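Local coordinates for protein mycobacterium tuberculosis paralogous family 11 (Mycobacterium smegmatis, PDB 4Y9I) that probably binds the deazaflavin coenzyme F420 and, as an F420H(2)-dependent reductase, uses its reduced form to convert quinones to quinols, at residues Gly1-Thr13 with Tyr24-Met38. Residues are numbered along the deposited sequence; the frame is centred on the assembly and turned at random.
Sequences GVHVLDRPIVLFT and YVPLMRVEENGKYAM
Val10 with Leu27 and Phe12 with Val25 each exchange a pair of backbone hydrogen bonds, making strands 9-13 and 24-28 an antiparallel hairpin (149° between their directions) in the six-stranded barrel of this F420H(2)-dependent reductase family. Beyond the paired strands, Arg29 N extends the ladder to Pro8 O at 2.8 Å, and one water bridges Pro8 O and Arg29 O.

The hairpin illustrates how two sheet faces can be put to different uses. On one, Phe12 packs in the barrel interior: Met38 CG sits 3.5 Å above the ring centroid, almost on its normal, while SD lies over the same face in a Met-aromatic contact. The bend at the last Met38 torsion (chi3 77°) swings CE back to Phe12 CB, 3.6 Å away. Tyr36 CB meets the ring edge in plane at CZ, Leu27 CD1 touches CD2, and Val61 and Val63 of strand 60-65 add further packing. On the other face, Tyr24 CD1 rests against Thr13 OG1, and His3 CE1 lies over the tyrosine ring.

At the hairpin's open end two guanidinium groups stack, Arg7 on Arg29, with planes 20° apart; Glu31 CB covers the opposite face of Arg29. Their like charges are probably offset in part by Asp65, salt-bridged to Arg29 NE, and by a long, charge-only contact from Glu31 OE1 to Arg29 NH2. The extended Arg29 side chain also runs past Val10, whose CG1 reaches Arg29 CG at 3.6 Å.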
# COMPACT_ATOMS: atom_id res chain seq x y z
N GLY A 1 16.74 -8.17 3.10
CA GLY A 1 17.80 -8.63 2.20
C GLY A 1 17.15 -8.86 0.85
O GLY A 1 16.36 -8.02 0.52
N VAL A 2 17.52 -9.87 0.07
CA VAL A 2 16.92 -9.95 -1.26
C VAL A 2 15.56 -10.59 -1.37
O VAL A 2 15.30 -11.60 -0.90
CB VAL A 2 17.79 -9.82 -2.52
CG1 VAL A 2 19.23 -9.72 -2.13
CG2 VAL A 2 17.60 -11.01 -3.48
N HIS A 3 14.70 -9.79 -1.92
CA HIS A 3 13.35 -10.16 -2.16
C HIS A 3 13.21 -10.48 -3.59
O HIS A 3 13.74 -9.84 -4.41
CB HIS A 3 12.40 -8.98 -1.83
CG HIS A 3 12.25 -8.76 -0.38
ND1 HIS A 3 13.18 -8.07 0.34
CD2 HIS A 3 11.32 -9.17 0.51
CE1 HIS A 3 12.83 -8.06 1.60
NE2 HIS A 3 11.71 -8.72 1.73
N VAL A 4 12.41 -11.52 -3.84
CA VAL A 4 12.00 -11.95 -5.11
C VAL A 4 10.50 -11.67 -5.34
O VAL A 4 9.68 -12.26 -4.73
CB VAL A 4 12.32 -13.41 -5.35
CG1 VAL A 4 12.09 -13.77 -6.77
CG2 VAL A 4 13.74 -13.72 -4.98
N LEU A 5 10.24 -10.69 -6.20
CA LEU A 5 8.88 -10.21 -6.45
C LEU A 5 8.45 -10.48 -7.88
O LEU A 5 9.17 -10.23 -8.83
CB LEU A 5 8.77 -8.70 -6.14
CG LEU A 5 8.48 -8.21 -4.72
CD1 LEU A 5 7.17 -8.74 -4.19
CD2 LEU A 5 9.57 -8.68 -3.77
N ASP A 6 7.21 -10.98 -8.05
CA ASP A 6 6.55 -11.12 -9.30
C ASP A 6 5.12 -10.67 -9.09
O ASP A 6 4.58 -10.77 -7.98
CB ASP A 6 6.56 -12.54 -9.80
CG ASP A 6 7.93 -12.98 -10.32
OD1 ASP A 6 8.39 -12.40 -11.34
OD2 ASP A 6 8.61 -13.83 -9.68
N ARG A 7 4.53 -10.21 -10.21
CA ARG A 7 3.05 -9.96 -10.23
C ARG A 7 2.44 -11.23 -9.71
O ARG A 7 2.89 -12.30 -10.08
CB ARG A 7 2.53 -9.68 -11.62
CG ARG A 7 3.22 -8.49 -12.19
CD ARG A 7 2.55 -7.94 -13.42
NE ARG A 7 3.36 -6.86 -13.96
CZ ARG A 7 3.11 -6.22 -15.08
NH1 ARG A 7 2.06 -6.56 -15.81
NH2 ARG A 7 3.96 -5.27 -15.48
N PRO A 8 1.41 -11.13 -8.86
CA PRO A 8 0.58 -9.97 -8.58
C PRO A 8 0.97 -9.12 -7.37
O PRO A 8 0.12 -8.40 -6.87
CB PRO A 8 -0.80 -10.62 -8.35
CG PRO A 8 -0.52 -11.83 -7.65
CD PRO A 8 0.75 -12.35 -8.33
N ILE A 9 2.21 -9.26 -6.88
CA ILE A 9 2.55 -8.63 -5.59
C ILE A 9 3.67 -7.66 -5.82
O ILE A 9 4.56 -7.91 -6.64
CB ILE A 9 2.92 -9.75 -4.57
CG1 ILE A 9 1.68 -10.67 -4.35
CG2 ILE A 9 3.50 -9.19 -3.27
CD1 ILE A 9 2.04 -11.97 -3.64
N VAL A 10 3.71 -6.60 -5.03
CA VAL A 10 4.86 -5.75 -4.95
C VAL A 10 5.31 -5.56 -3.48
O VAL A 10 4.58 -5.92 -2.55
CB VAL A 10 4.61 -4.39 -5.56
CG1 VAL A 10 4.34 -4.52 -7.05
CG2 VAL A 10 3.55 -3.65 -4.82
N LEU A 11 6.54 -5.08 -3.32
CA LEU A 11 7.09 -4.86 -1.97
C LEU A 11 7.30 -3.40 -1.64
O LEU A 11 7.93 -2.66 -2.43
CB LEU A 11 8.48 -5.53 -1.87
CG LEU A 11 9.11 -5.45 -0.47
CD1 LEU A 11 8.46 -6.44 0.46
CD2 LEU A 11 10.57 -5.75 -0.59
N PHE A 12 6.75 -3.00 -0.51
CA PHE A 12 6.95 -1.63 0.01
C PHE A 12 7.84 -1.70 1.19
O PHE A 12 7.57 -2.46 2.13
CB PHE A 12 5.63 -1.05 0.41
CG PHE A 12 4.68 -0.86 -0.79
CD1 PHE A 12 4.82 0.27 -1.57
CD2 PHE A 12 3.74 -1.81 -1.11
CE1 PHE A 12 3.99 0.48 -2.68
CE2 PHE A 12 2.92 -1.60 -2.22
CZ PHE A 12 3.07 -0.47 -3.05
N THR A 13 8.93 -0.93 1.18
CA THR A 13 9.86 -0.90 2.31
C THR A 13 9.67 0.38 3.07
O THR A 13 9.74 1.42 2.46
CB THR A 13 11.32 -1.04 1.88
OG1 THR A 13 11.46 -2.27 1.13
CG2 THR A 13 12.22 -1.11 3.09
N TYR A 24 9.40 -4.63 5.85
CA TYR A 24 9.15 -5.04 4.47
C TYR A 24 7.68 -5.49 4.39
O TYR A 24 7.30 -6.41 5.11
CB TYR A 24 10.12 -6.13 4.08
CG TYR A 24 11.54 -5.71 4.24
CD1 TYR A 24 12.20 -4.93 3.31
CD2 TYR A 24 12.23 -6.02 5.46
CE1 TYR A 24 13.53 -4.50 3.52
CE2 TYR A 24 13.50 -5.55 5.70
CZ TYR A 24 14.16 -4.83 4.74
OH TYR A 24 15.48 -4.40 4.95
N VAL A 25 6.90 -4.82 3.54
CA VAL A 25 5.44 -4.96 3.52
C VAL A 25 5.05 -5.38 2.07
O VAL A 25 4.92 -4.54 1.19
CB VAL A 25 4.78 -3.64 3.90
CG1 VAL A 25 3.29 -3.80 3.98
CG2 VAL A 25 5.33 -3.08 5.19
N PRO A 26 4.87 -6.66 1.84
CA PRO A 26 4.34 -7.11 0.52
C PRO A 26 2.85 -6.83 0.49
O PRO A 26 2.09 -7.19 1.41
CB PRO A 26 4.64 -8.60 0.46
CG PRO A 26 5.33 -8.90 1.77
CD PRO A 26 5.10 -7.80 2.74
N LEU A 27 2.41 -6.26 -0.64
CA LEU A 27 1.02 -5.97 -0.84
C LEU A 27 0.60 -6.33 -2.31
O LEU A 27 1.46 -6.27 -3.21
CB LEU A 27 0.66 -4.50 -0.57
CG LEU A 27 0.96 -3.95 0.82
CD1 LEU A 27 0.66 -2.48 0.86
CD2 LEU A 27 0.12 -4.60 1.89
N MET A 28 -0.72 -6.48 -2.53
CA MET A 28 -1.16 -6.63 -3.91
C MET A 28 -0.68 -5.43 -4.78
O MET A 28 -0.78 -4.25 -4.35
CB MET A 28 -2.69 -6.73 -4.00
CG MET A 28 -3.24 -7.91 -3.18
SD MET A 28 -2.60 -9.51 -3.79
CE MET A 28 -3.31 -9.62 -5.48
N ARG A 29 -0.23 -5.76 -5.97
CA ARG A 29 0.16 -4.76 -6.98
C ARG A 29 -1.08 -4.04 -7.53
O ARG A 29 -1.99 -4.66 -8.13
CB ARG A 29 0.89 -5.42 -8.12
CG ARG A 29 1.42 -4.46 -9.18
CD ARG A 29 2.25 -5.22 -10.19
NE ARG A 29 2.85 -4.36 -11.20
CZ ARG A 29 2.20 -3.84 -12.23
NH1 ARG A 29 0.93 -4.09 -12.42
NH2 ARG A 29 2.83 -3.06 -13.10
N VAL A 30 -1.08 -2.74 -7.30
CA VAL A 30 -2.11 -1.82 -7.83
C VAL A 30 -1.31 -0.66 -8.41
O VAL A 30 -0.72 0.14 -7.69
CB VAL A 30 -3.03 -1.34 -6.73
CG1 VAL A 30 -4.08 -0.43 -7.31
CG2 VAL A 30 -3.67 -2.55 -6.01
N GLU A 31 -1.22 -0.60 -9.75
CA GLU A 31 -0.26 0.26 -10.44
C GLU A 31 -0.94 1.02 -11.53
O GLU A 31 -1.82 0.50 -12.18
CB GLU A 31 0.97 -0.54 -10.96
CG GLU A 31 2.05 0.32 -11.61
CD GLU A 31 1.85 0.66 -13.07
OE1 GLU A 31 0.94 0.12 -13.73
OE2 GLU A 31 2.65 1.49 -13.50
N GLU A 32 -0.49 2.26 -11.76
CA GLU A 32 -0.93 3.07 -12.89
C GLU A 32 0.08 4.13 -13.20
O GLU A 32 0.43 4.95 -12.36
CB GLU A 32 -2.29 3.69 -12.62
CG GLU A 32 -2.85 4.53 -13.77
CD GLU A 32 -4.23 5.08 -13.42
OE1 GLU A 32 -4.34 6.03 -12.60
OE2 GLU A 32 -5.19 4.49 -13.96
N ASN A 33 0.57 4.08 -14.42
CA ASN A 33 1.49 5.14 -14.92
C ASN A 33 2.65 5.43 -13.96
O ASN A 33 3.14 6.59 -13.80
CB ASN A 33 0.72 6.38 -15.34
CG ASN A 33 -0.22 6.11 -16.48
OD1 ASN A 33 0.07 5.25 -17.31
ND2 ASN A 33 -1.33 6.84 -16.57
N GLY A 34 3.19 4.33 -13.39
CA GLY A 34 4.36 4.37 -12.55
C GLY A 34 4.17 4.70 -11.10
O GLY A 34 5.17 4.82 -10.37
N LYS A 35 2.91 4.90 -10.71
CA LYS A 35 2.52 5.07 -9.31
C LYS A 35 1.84 3.83 -8.80
O LYS A 35 1.23 3.05 -9.56
CB LYS A 35 1.64 6.32 -9.12
CG LYS A 35 2.37 7.61 -9.57
CD LYS A 35 1.62 8.89 -9.19
CE LYS A 35 2.50 10.15 -9.48
NZ LYS A 35 1.87 11.37 -8.91
N TYR A 36 1.95 3.63 -7.50
CA TYR A 36 1.46 2.42 -6.83
C TYR A 36 0.53 2.77 -5.71
O TYR A 36 0.70 3.85 -5.05
CB TYR A 36 2.60 1.56 -6.27
CG TYR A 36 3.49 0.93 -7.35
CD1 TYR A 36 4.49 1.70 -7.97
CD2 TYR A 36 3.25 -0.34 -7.84
CE1 TYR A 36 5.25 1.18 -8.99
CE2 TYR A 36 4.04 -0.88 -8.85
CZ TYR A 36 5.02 -0.10 -9.46
OH TYR A 36 5.79 -0.60 -10.46
N ALA A 37 -0.42 1.88 -5.40
CA ALA A 37 -1.22 2.04 -4.20
C ALA A 37 -0.93 1.01 -3.10
O ALA A 37 -0.71 -0.18 -3.40
CB ALA A 37 -2.71 2.03 -4.51
N MET A 38 -0.94 1.45 -1.84
CA MET A 38 -0.88 0.56 -0.66
C MET A 38 -2.29 0.57 -0.08
O MET A 38 -2.76 1.61 0.49
CB MET A 38 0.06 1.11 0.37
CG MET A 38 1.51 1.27 -0.11
SD MET A 38 2.64 1.96 1.10
CE MET A 38 2.87 0.53 2.10
O HOH W 1 -2.14 -7.37 -8.23